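Local atomic coordinates of mosquitocidal toxin (Lysinibacillus sphaericus, PDB entry 2VSE), a protein that kills mosquito larvae, probably by ADP-ribosylating target proteins through an enzymatic domain joined to four ricin-B-type beta-trefoil lectin domains that are likely to bind glycans. Residues 135-140 and 186-191; 757-762 and 776-781; 658-663 and 677-682; 378-383 and 391-396. All coordinates share one frame; numbering follows the deposited sequence.

Contact 1 of 4, residues 135-140 and 186-191; sequences NNNIIY and YHNGEI
Ile138 lies alongside His187 where strand 138-144 meets the end of strand 180-187 in the mixed sheet of the ADP-ribosyltransferase domain. Here strand 180-187 turns into strand 190-196 through a type I' turn from His187 to Glu190, and the edge of that hairpin receives the chain entering strand 138-144. Ile139 and Tyr186 form the antiparallel hydrogen-bonded pair: Tyr186 N donates to Ile139 O at 3.0 Å, while the return bond from Ile139 N is weak. Ile138 and His187, the neighbouring non-hydrogen-bonded pair, turn their side chains to the other face. Ile138 CG1 sits over one face of the imidazole, 4.1 Å from the ring centroid of His187, a CH-pi contact displaced toward the ring's rim. The polar end of that ring is held by Glu185, which bonds to NE2.

Asn188 can be followed outward. Its CB only brushes Asn135 O; CG is anti to the carbonyl carbon (chi1 -65°), which brings the amide back toward residues 135-137. OD1 accepts from the backbone, Asn137 N lying 3.0 Å from Asn188 OD1 and well above the carbonyl plane. In the other direction Asn188 N donates to Asn137 O, so the asparagine grips one residue through both backbone and side chain. Gly189, whose positive phi (93°) suits the third position of the type I' turn, passes close to Asn135, their CA atoms 3.7 Å apart. A water bridges the two segments, accepting from Gly189 N and donating to Asn137 O, 2.7 Å from each of these two atoms.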
# COMPACT_ATOMS: atom_id res chain seq x y z
N ASN A 135 -12.46 -14.03 -23.58
CA ASN A 135 -13.40 -13.76 -24.65
C ASN A 135 -14.85 -13.98 -24.23
O ASN A 135 -15.77 -13.83 -25.03
CB ASN A 135 -13.03 -14.56 -25.90
CG ASN A 135 -11.60 -14.28 -26.36
OD1 ASN A 135 -10.97 -13.30 -25.93
ND2 ASN A 135 -11.09 -15.14 -27.24
N ASN A 136 -15.03 -14.31 -22.95
CA ASN A 136 -16.36 -14.47 -22.38
C ASN A 136 -16.71 -13.34 -21.44
O ASN A 136 -15.94 -13.02 -20.53
CB ASN A 136 -16.47 -15.83 -21.68
CG ASN A 136 -16.34 -16.99 -22.64
OD1 ASN A 136 -17.30 -17.73 -22.87
ND2 ASN A 136 -15.16 -17.14 -23.23
N ASN A 137 -17.86 -12.72 -21.69
CA ASN A 137 -18.40 -11.65 -20.85
C ASN A 137 -17.46 -10.46 -20.61
O ASN A 137 -16.59 -10.17 -21.44
CB ASN A 137 -18.94 -12.22 -19.53
CG ASN A 137 -19.94 -13.34 -19.73
OD1 ASN A 137 -19.79 -14.43 -19.17
ND2 ASN A 137 -20.97 -13.09 -20.54
N ILE A 138 -17.64 -9.79 -19.48
CA ILE A 138 -16.94 -8.55 -19.19
C ILE A 138 -15.65 -8.77 -18.37
O ILE A 138 -15.69 -9.17 -17.20
CB ILE A 138 -17.88 -7.54 -18.48
CG1 ILE A 138 -19.15 -7.31 -19.31
CG2 ILE A 138 -17.15 -6.22 -18.19
CD1 ILE A 138 -20.35 -6.79 -18.53
N ILE A 139 -14.51 -8.50 -19.01
CA ILE A 139 -13.21 -8.48 -18.33
C ILE A 139 -12.46 -7.20 -18.70
O ILE A 139 -12.77 -6.55 -19.71
CB ILE A 139 -12.36 -9.76 -18.63
CG1 ILE A 139 -11.23 -9.91 -17.61
CG2 ILE A 139 -11.83 -9.75 -20.07
CD1 ILE A 139 -10.36 -11.14 -17.76
N TYR A 140 -11.48 -6.84 -17.88
CA TYR A 140 -10.70 -5.62 -18.08
C TYR A 140 -9.21 -5.91 -18.16
O TYR A 140 -8.73 -6.85 -17.52
CB TYR A 140 -10.96 -4.63 -16.94
CG TYR A 140 -12.34 -4.06 -16.95
CD1 TYR A 140 -12.60 -2.87 -17.63
CD2 TYR A 140 -13.39 -4.69 -16.29
CE1 TYR A 140 -13.88 -2.33 -17.66
CE2 TYR A 140 -14.68 -4.16 -16.31
CZ TYR A 140 -14.91 -2.97 -17.00
OH TYR A 140 -16.17 -2.41 -17.05
N TYR A 186 -13.49 -4.99 -22.16
CA TYR A 186 -13.87 -6.03 -23.09
C TYR A 186 -15.28 -6.53 -22.83
O TYR A 186 -15.63 -6.90 -21.71
CB TYR A 186 -12.92 -7.22 -22.99
CG TYR A 186 -11.55 -7.02 -23.59
CD1 TYR A 186 -11.32 -7.27 -24.95
CD2 TYR A 186 -10.47 -6.61 -22.81
CE1 TYR A 186 -10.06 -7.11 -25.51
CE2 TYR A 186 -9.20 -6.45 -23.36
CZ TYR A 186 -9.00 -6.70 -24.71
OH TYR A 186 -7.75 -6.55 -25.26
N HIS A 187 -16.09 -6.52 -23.88
CA HIS A 187 -17.39 -7.16 -23.88
C HIS A 187 -17.31 -8.29 -24.89
O HIS A 187 -17.15 -8.05 -26.09
CB HIS A 187 -18.50 -6.18 -24.26
CG HIS A 187 -18.92 -5.27 -23.15
ND1 HIS A 187 -20.23 -4.89 -22.96
CD2 HIS A 187 -18.21 -4.68 -22.15
CE1 HIS A 187 -20.31 -4.09 -21.91
NE2 HIS A 187 -19.10 -3.96 -21.40
N ASN A 188 -17.38 -9.52 -24.38
CA ASN A 188 -17.30 -10.74 -25.19
C ASN A 188 -16.15 -10.76 -26.22
O ASN A 188 -16.37 -11.02 -27.41
CB ASN A 188 -18.64 -11.05 -25.88
CG ASN A 188 -19.75 -11.39 -24.89
OD1 ASN A 188 -19.62 -12.30 -24.07
ND2 ASN A 188 -20.86 -10.65 -24.98
N GLY A 189 -14.93 -10.49 -25.76
CA GLY A 189 -13.74 -10.59 -26.60
C GLY A 189 -13.30 -9.31 -27.30
O GLY A 189 -12.10 -9.10 -27.51
N GLU A 190 -14.26 -8.47 -27.68
CA GLU A 190 -14.01 -7.22 -28.41
C GLU A 190 -13.75 -6.08 -27.44
O GLU A 190 -14.37 -6.03 -26.38
CB GLU A 190 -15.22 -6.84 -29.27
CG GLU A 190 -15.99 -8.01 -29.84
CD GLU A 190 -15.37 -8.56 -31.10
OE1 GLU A 190 -14.96 -9.74 -31.10
OE2 GLU A 190 -15.30 -7.80 -32.09
N ILE A 191 -12.87 -5.15 -27.81
CA ILE A 191 -12.60 -3.98 -26.97
C ILE A 191 -13.63 -2.90 -27.26
O ILE A 191 -13.80 -2.51 -28.41
CB ILE A 191 -11.18 -3.40 -27.20
CG1 ILE A 191 -10.13 -4.52 -27.17
CG2 ILE A 191 -10.85 -2.34 -26.14
CD1 ILE A 191 -8.92 -4.27 -28.06
O HOH W 1 -14.48 -10.38 -23.09

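Contact 2 of 4, residues 757-762 and 776-781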
# COMPACT_ATOMS: atom_id res chain seq x y z
N LEU A 757 3.17 -38.64 15.93
CA LEU A 757 4.21 -38.03 16.76
C LEU A 757 3.67 -37.93 18.18
O LEU A 757 2.63 -37.30 18.43
CB LEU A 757 4.57 -36.65 16.23
CG LEU A 757 6.06 -36.37 16.06
CD1 LEU A 757 6.75 -37.42 15.17
CD2 LEU A 757 6.27 -34.97 15.50
N TYR A 758 4.38 -38.55 19.12
CA TYR A 758 3.83 -38.79 20.46
C TYR A 758 4.86 -38.53 21.56
O TYR A 758 5.98 -39.06 21.54
CB TYR A 758 3.34 -40.22 20.52
CG TYR A 758 2.40 -40.51 21.65
CD1 TYR A 758 1.03 -40.25 21.53
CD2 TYR A 758 2.87 -41.08 22.85
CE1 TYR A 758 0.18 -40.51 22.57
CE2 TYR A 758 2.00 -41.35 23.89
CZ TYR A 758 0.67 -41.07 23.74
OH TYR A 758 -0.19 -41.36 24.77
N PHE A 759 4.47 -37.71 22.52
CA PHE A 759 5.33 -37.28 23.63
C PHE A 759 5.54 -38.40 24.62
O PHE A 759 4.61 -39.12 24.97
CB PHE A 759 4.66 -36.10 24.33
CG PHE A 759 5.38 -35.59 25.54
CD1 PHE A 759 6.57 -34.88 25.42
CD2 PHE A 759 4.83 -35.76 26.79
CE1 PHE A 759 7.21 -34.39 26.53
CE2 PHE A 759 5.48 -35.27 27.92
CZ PHE A 759 6.66 -34.58 27.79
N GLN A 760 6.78 -38.55 25.07
CA GLN A 760 7.17 -39.64 25.94
C GLN A 760 7.86 -39.13 27.19
O GLN A 760 8.46 -39.89 27.93
CB GLN A 760 8.10 -40.62 25.21
CG GLN A 760 7.47 -41.37 24.06
CD GLN A 760 6.62 -42.51 24.55
OE1 GLN A 760 7.06 -43.67 24.53
NE2 GLN A 760 5.40 -42.21 25.01
N GLY A 761 7.77 -37.83 27.41
CA GLY A 761 8.42 -37.21 28.57
C GLY A 761 9.57 -36.33 28.11
O GLY A 761 10.15 -36.56 27.05
N GLY A 762 9.88 -35.30 28.90
CA GLY A 762 11.05 -34.48 28.69
C GLY A 762 12.29 -35.34 28.78
O GLY A 762 12.32 -36.30 29.57
N ASP A 776 -6.01 -37.25 23.37
CA ASP A 776 -4.69 -37.55 23.97
C ASP A 776 -3.67 -36.43 23.68
O ASP A 776 -3.03 -36.39 22.63
CB ASP A 776 -4.18 -38.91 23.48
CG ASP A 776 -2.94 -39.42 24.24
OD1 ASP A 776 -2.22 -38.65 24.92
OD2 ASP A 776 -2.66 -40.62 24.12
N LEU A 777 -3.52 -35.53 24.65
CA LEU A 777 -2.65 -34.35 24.49
C LEU A 777 -1.20 -34.70 24.18
O LEU A 777 -0.47 -33.87 23.63
CB LEU A 777 -2.75 -33.41 25.70
CG LEU A 777 -4.10 -32.70 25.91
CD1 LEU A 777 -4.05 -31.76 27.11
CD2 LEU A 777 -4.59 -31.94 24.66
N ARG A 778 -0.78 -35.92 24.48
CA ARG A 778 0.58 -36.32 24.11
C ARG A 778 0.81 -36.37 22.60
O ARG A 778 1.96 -36.31 22.16
CB ARG A 778 0.99 -37.65 24.75
CG ARG A 778 1.08 -37.65 26.26
CD ARG A 778 1.51 -39.03 26.74
NE ARG A 778 1.49 -39.12 28.19
CZ ARG A 778 2.57 -39.05 28.96
NH1 ARG A 778 3.79 -38.90 28.41
NH2 ARG A 778 2.45 -39.13 30.28
N SER A 779 -0.26 -36.50 21.82
CA SER A 779 -0.18 -36.51 20.36
C SER A 779 -0.43 -35.13 19.71
O SER A 779 -0.43 -35.01 18.47
CB SER A 779 -1.16 -37.53 19.80
OG SER A 779 -2.49 -37.11 19.99
N TYR A 780 -0.63 -34.10 20.54
CA TYR A 780 -0.91 -32.74 20.07
C TYR A 780 0.30 -31.84 20.19
O TYR A 780 1.04 -31.92 21.16
CB TYR A 780 -2.10 -32.14 20.81
CG TYR A 780 -3.41 -32.62 20.23
CD1 TYR A 780 -3.95 -32.02 19.09
CD2 TYR A 780 -4.10 -33.69 20.81
CE1 TYR A 780 -5.13 -32.47 18.55
CE2 TYR A 780 -5.28 -34.14 20.29
CZ TYR A 780 -5.79 -33.53 19.15
OH TYR A 780 -6.98 -33.98 18.63
N TRP A 781 0.50 -30.99 19.20
CA TRP A 781 1.68 -30.13 19.17
C TRP A 781 1.26 -28.71 18.78
O TRP A 781 0.42 -28.53 17.88
CB TRP A 781 2.71 -30.68 18.18
CG TRP A 781 3.08 -32.12 18.51
CD1 TRP A 781 2.43 -33.25 18.08
CD2 TRP A 781 4.15 -32.58 19.35
NE1 TRP A 781 3.03 -34.36 18.61
CE2 TRP A 781 4.09 -33.99 19.39
CE3 TRP A 781 5.16 -31.93 20.07
CZ2 TRP A 781 5.00 -34.77 20.11
CZ3 TRP A 781 6.07 -32.71 20.81
CH2 TRP A 781 5.98 -34.11 20.81
O HOH W 2 0.84 -36.34 16.61
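In the C-terminal ricin-B lectin domain, the end of strand 755-758 meets a short 3-10 turn leading into strand 780-786, and Tyr758 reaches across to Asp776 just before that turn. Tyr758 OH donates to the syn lone pair of Asp776 OD2, 2.7 Å away, with ring and carboxylate planes 89° apart. The other oxygen, OD1, accepts from Arg778 N in an Asx turn, so one carboxylate both shapes the 3-10 turn and holds the tyrosine. Arg778 CB lies over one face of the ring, toward its rim, 3.8 Å from the centroid of the Tyr758 ring, in a CH-pi contact. With CG anti to the carbonyl carbon (chi1 -65°) and the chain extended as far as NE, the arginine runs on past Tyr758 OH to Phe759, bringing the edge of its guanidinium near Phe759 O. Phe798 makes a cation-pi contact with the same arginine.

The domain belongs to the beta-trefoil family, and Trp781 enters its buried interior, touching Ile794 and Leu804. Its indole N-H points back to this contact, Trp781 NE1 donating to Leu757 O at 3.0 Å; the oxygen lies in the ring plane, although the nitrogen stands far above the carbonyl plane. Two residues on from Leu757, Phe759 N donates to Arg778 O at 2.9 Å, nearly straight at 163°, and Phe759 CB rests 4.3 Å from Trp781 CH2.

Contact 3 of 4, residues 658-663 and 677-682; sequences NPNKIF and AQDVTG
Strands 661-664 and 673-679 run antiparallel with a marked twist, 134° between their short segments, and Ile662 and Gln678 form the hydrogen-bonded pair, joined by two backbone bonds of which Ile662 N to Gln678 O measures 3.0 Å. Beyond the strand ends, Val680 N adds a further bond to Asn660 O, the donor nearly in line with the carbonyl.

Lys661 and Asp679 project from the same face and lie side by side. The lysine chain is bent at chi2 (-70°), folding its tip back along the neighbouring strand, where Lys661 NZ makes a salt bridge of 2.8 Å to Asp679 OD1. The ammonium approaches that oxygen from above the carboxylate plane. A water also accepts from NZ and donates a hydrogen bond to Ala677 O, so the charged tip is tied to two points on one strand.

These strands are a hairpin of the third ricin-B-like domain, whose sequence resembles the botulinum HA-17 beta-trefoil. On the other face Ile662 reaches Val680, just past the strand end, and the two cross at about a right angle. Ile662 CG2 approaches Val680 CG1, and the end of the isoleucine, CD1, continues 3.6 Å from the same methyl, Val680 CG1. Arg654 of strand 651-655 touches both residues. Val680's other branch turns to the loop, with Val680 CG2 3.4 Å from Asn660 OD1, while the amide of Asn660 lies almost parallel to the carboxylate of Asp679.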
# COMPACT_ATOMS: atom_id res chain seq x y z
N ASN A 658 -4.79 8.09 28.35
CA ASN A 658 -3.53 8.80 28.14
C ASN A 658 -2.69 8.02 27.13
O ASN A 658 -1.94 7.12 27.50
CB ASN A 658 -2.79 8.96 29.48
CG ASN A 658 -1.58 9.90 29.39
OD1 ASN A 658 -1.09 10.21 28.30
ND2 ASN A 658 -1.11 10.36 30.54
N PRO A 659 -2.85 8.34 25.83
CA PRO A 659 -2.17 7.61 24.75
C PRO A 659 -0.65 7.62 24.82
O PRO A 659 0.01 6.93 24.04
CB PRO A 659 -2.68 8.31 23.48
CG PRO A 659 -3.99 8.89 23.90
CD PRO A 659 -3.74 9.38 25.29
N ASN A 660 -0.10 8.41 25.75
CA ASN A 660 1.33 8.37 26.07
C ASN A 660 1.69 7.15 26.93
O ASN A 660 2.86 6.81 27.07
CB ASN A 660 1.75 9.69 26.76
CG ASN A 660 3.26 9.79 27.02
OD1 ASN A 660 4.08 9.33 26.22
ND2 ASN A 660 3.62 10.42 28.13
N LYS A 661 0.67 6.50 27.51
CA LYS A 661 0.86 5.29 28.32
C LYS A 661 0.59 4.00 27.54
O LYS A 661 -0.40 3.89 26.81
CB LYS A 661 -0.06 5.29 29.55
CG LYS A 661 0.19 6.41 30.55
CD LYS A 661 1.50 6.25 31.31
CE LYS A 661 1.75 7.46 32.19
NZ LYS A 661 3.16 7.51 32.65
N ILE A 662 1.47 3.02 27.71
CA ILE A 662 1.30 1.69 27.13
C ILE A 662 1.50 0.63 28.20
O ILE A 662 2.05 0.91 29.27
CB ILE A 662 2.34 1.43 26.07
CG1 ILE A 662 3.74 1.51 26.70
CG2 ILE A 662 2.15 2.39 24.90
CD1 ILE A 662 4.81 1.64 25.70
N PHE A 663 1.06 -0.60 27.93
CA PHE A 663 1.36 -1.69 28.85
C PHE A 663 2.54 -2.55 28.41
O PHE A 663 2.60 -3.03 27.26
CB PHE A 663 0.11 -2.51 29.26
CG PHE A 663 -0.52 -3.31 28.15
CD1 PHE A 663 -0.06 -4.58 27.82
CD2 PHE A 663 -1.61 -2.81 27.45
CE1 PHE A 663 -0.65 -5.32 26.81
CE2 PHE A 663 -2.22 -3.55 26.44
CZ PHE A 663 -1.74 -4.80 26.11
N ALA A 677 2.18 0.18 33.37
CA ALA A 677 1.90 1.27 32.44
C ALA A 677 3.12 2.18 32.45
O ALA A 677 3.65 2.50 33.51
CB ALA A 677 0.66 2.02 32.86
N GLN A 678 3.57 2.57 31.26
CA GLN A 678 4.77 3.39 31.15
C GLN A 678 4.73 4.32 29.94
O GLN A 678 4.02 4.04 28.97
CB GLN A 678 6.03 2.51 31.14
CG GLN A 678 5.80 1.08 30.61
CD GLN A 678 7.09 0.32 30.34
OE1 GLN A 678 8.19 0.83 30.53
NE2 GLN A 678 6.95 -0.91 29.88
N ASP A 679 5.48 5.42 30.02
CA ASP A 679 5.67 6.31 28.88
C ASP A 679 6.30 5.56 27.70
O ASP A 679 7.23 4.77 27.87
CB ASP A 679 6.54 7.51 29.29
CG ASP A 679 5.92 8.35 30.42
OD1 ASP A 679 4.67 8.44 30.51
OD2 ASP A 679 6.68 8.93 31.22
N VAL A 680 5.76 5.78 26.50
CA VAL A 680 6.30 5.15 25.30
C VAL A 680 7.78 5.47 25.15
O VAL A 680 8.19 6.63 25.24
CB VAL A 680 5.55 5.54 24.01
CG1 VAL A 680 4.32 4.69 23.85
CG2 VAL A 680 5.19 7.03 24.00
N THR A 681 8.57 4.43 24.91
CA THR A 681 10.00 4.59 24.86
C THR A 681 10.58 3.91 23.62
O THR A 681 11.75 4.14 23.27
CB THR A 681 10.64 4.09 26.18
OG1 THR A 681 11.97 4.60 26.30
CG2 THR A 681 10.65 2.57 26.24
N GLY A 682 9.76 3.11 22.96
CA GLY A 682 10.17 2.38 21.76
C GLY A 682 10.99 1.13 22.01
O GLY A 682 11.25 0.37 21.07
O HOH W 3 4.54 5.56 33.83

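Contact 4 of 4, residues 378-383 and 391-396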
# COMPACT_ATOMS: atom_id res chain seq x y z
N LYS A 378 4.93 29.44 -37.73
CA LYS A 378 4.80 30.22 -36.51
C LYS A 378 4.56 29.34 -35.28
O LYS A 378 3.50 28.73 -35.13
CB LYS A 378 3.72 31.30 -36.65
CG LYS A 378 4.02 32.40 -37.70
CD LYS A 378 5.36 33.10 -37.46
CE LYS A 378 5.77 33.98 -38.63
NZ LYS A 378 5.15 35.33 -38.57
N ILE A 379 5.57 29.28 -34.41
CA ILE A 379 5.56 28.38 -33.25
C ILE A 379 5.31 29.12 -31.93
O ILE A 379 5.84 30.21 -31.70
CB ILE A 379 6.86 27.53 -33.22
CG1 ILE A 379 6.86 26.54 -34.38
CG2 ILE A 379 7.01 26.77 -31.91
CD1 ILE A 379 8.15 26.52 -35.20
N LEU A 380 4.48 28.52 -31.08
CA LEU A 380 4.11 29.07 -29.78
C LEU A 380 5.32 29.12 -28.84
O LEU A 380 5.96 28.10 -28.60
CB LEU A 380 3.00 28.23 -29.16
CG LEU A 380 2.28 28.80 -27.95
CD1 LEU A 380 1.49 30.07 -28.30
CD2 LEU A 380 1.35 27.76 -27.36
N ASP A 381 5.58 30.31 -28.30
CA ASP A 381 6.82 30.62 -27.60
C ASP A 381 6.58 31.71 -26.55
O ASP A 381 5.51 32.32 -26.51
CB ASP A 381 7.86 31.10 -28.63
CG ASP A 381 9.31 30.84 -28.21
OD1 ASP A 381 9.55 30.42 -27.05
OD2 ASP A 381 10.22 31.06 -29.04
N LEU A 382 7.57 31.92 -25.69
CA LEU A 382 7.59 33.03 -24.73
C LEU A 382 8.48 34.15 -25.29
O LEU A 382 9.57 33.88 -25.79
CB LEU A 382 8.15 32.58 -23.38
CG LEU A 382 7.53 31.42 -22.59
CD1 LEU A 382 8.46 31.00 -21.47
CD2 LEU A 382 6.17 31.77 -22.02
N LYS A 383 8.02 35.40 -25.18
CA LYS A 383 8.77 36.55 -25.71
C LYS A 383 10.20 36.59 -25.20
O LYS A 383 10.44 36.54 -23.99
CB LYS A 383 8.04 37.85 -25.39
CG LYS A 383 8.63 39.10 -26.04
CD LYS A 383 7.84 40.33 -25.65
CE LYS A 383 8.33 41.56 -26.38
NZ LYS A 383 7.45 42.72 -26.09
N THR A 391 5.15 37.82 -18.84
CA THR A 391 5.79 37.97 -20.15
C THR A 391 4.94 37.28 -21.23
O THR A 391 4.66 36.09 -21.12
CB THR A 391 7.26 37.50 -20.22
OG1 THR A 391 7.33 36.08 -20.01
CG2 THR A 391 8.16 38.27 -19.22
N PRO A 392 4.55 38.05 -22.27
CA PRO A 392 3.54 37.61 -23.24
C PRO A 392 3.91 36.33 -23.96
O PRO A 392 5.08 36.13 -24.29
CB PRO A 392 3.49 38.76 -24.26
CG PRO A 392 4.09 39.93 -23.57
CD PRO A 392 5.10 39.37 -22.62
N LEU A 393 2.92 35.48 -24.20
CA LEU A 393 3.09 34.40 -25.14
C LEU A 393 3.09 35.00 -26.54
O LEU A 393 2.26 35.84 -26.86
CB LEU A 393 1.97 33.37 -25.01
CG LEU A 393 2.32 32.12 -24.20
CD1 LEU A 393 2.31 32.39 -22.71
CD2 LEU A 393 1.36 31.00 -24.55
N VAL A 394 4.07 34.58 -27.34
CA VAL A 394 4.19 35.06 -28.71
C VAL A 394 4.25 33.91 -29.70
O VAL A 394 4.30 32.74 -29.33
CB VAL A 394 5.47 35.93 -28.93
CG1 VAL A 394 5.42 37.20 -28.09
CG2 VAL A 394 6.75 35.13 -28.68
N VAL A 395 4.25 34.26 -30.98
CA VAL A 395 4.53 33.32 -32.03
C VAL A 395 5.92 33.69 -32.57
O VAL A 395 6.26 34.88 -32.64
CB VAL A 395 3.40 33.34 -33.09
CG1 VAL A 395 3.78 34.12 -34.32
CG2 VAL A 395 2.95 31.92 -33.44
N SER A 396 6.73 32.69 -32.89
CA SER A 396 8.08 32.92 -33.42
C SER A 396 8.57 31.77 -34.29
O SER A 396 8.01 30.67 -34.25
CB SER A 396 9.09 33.20 -32.29
OG SER A 396 9.64 32.00 -31.78
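Leu393 packs between Leu380 and Leu382 on the buried face of this hairpin, a branch to each: Leu393 CD2 lies 3.9 Å from Leu380 CD1, and Leu393 CD1 4.0 Å from Leu382 CD2. Trp406 closes over Leu382 and Leu393, and its indole nitrogen bonds to Leu380 O. Two hydrogen-bonded pairs, Ile379 with Ser396 and Asp381 with Val394, stitch the backbones together.

Strands 379-382 and 393-396 belong to the first ricin-B lectin domain, a beta-trefoil. On the hairpin's other face, Asp381 and Ser396 make a polar link: Ser396 OG donates to the anti lone pair of Asp381 OD2, 3.0 Å away. The second oxygen, OD1, accepts from Leu382 N and from Ser403 OG, so both oxygens of the buried carboxylate are bonded. At this end of the hairpin the packing is also close where Lys378 crosses Val395 at about a right angle, with Lys378 CB 3.4 Å from Val395 CG2, before its bent chain carries NZ away to Gln343.

Toward solvent the packing thins at Lys383. Exposed and fully extended from CG, it lays its CB against Val394 CG1 at 3.8 Å, and its backbone N still reaches Pro392 O at 3.2 Å.

Along the chain the order is contact 1, contact 4, contact 3, contact 2, each complete before the next begins, and no two share a sheet or touch. Contact 1 belongs to the mixed sheet of the ADP-ribosyltransferase domain; the other three lie in separate ricin-B-like domains, contact 4 in the first, contact 3 in the third and contact 2 in the last. Contacts 2 and 4 are the most distant, their centres about 86 Å apart on opposite sides of the chain's centre, whereas contacts 2 and 3 have centres about 41 Å apart. Contact 1 is about 47 to 56 Å from each of the others between centres, so the parts of the enzyme and lectin domains sampled here are well separated.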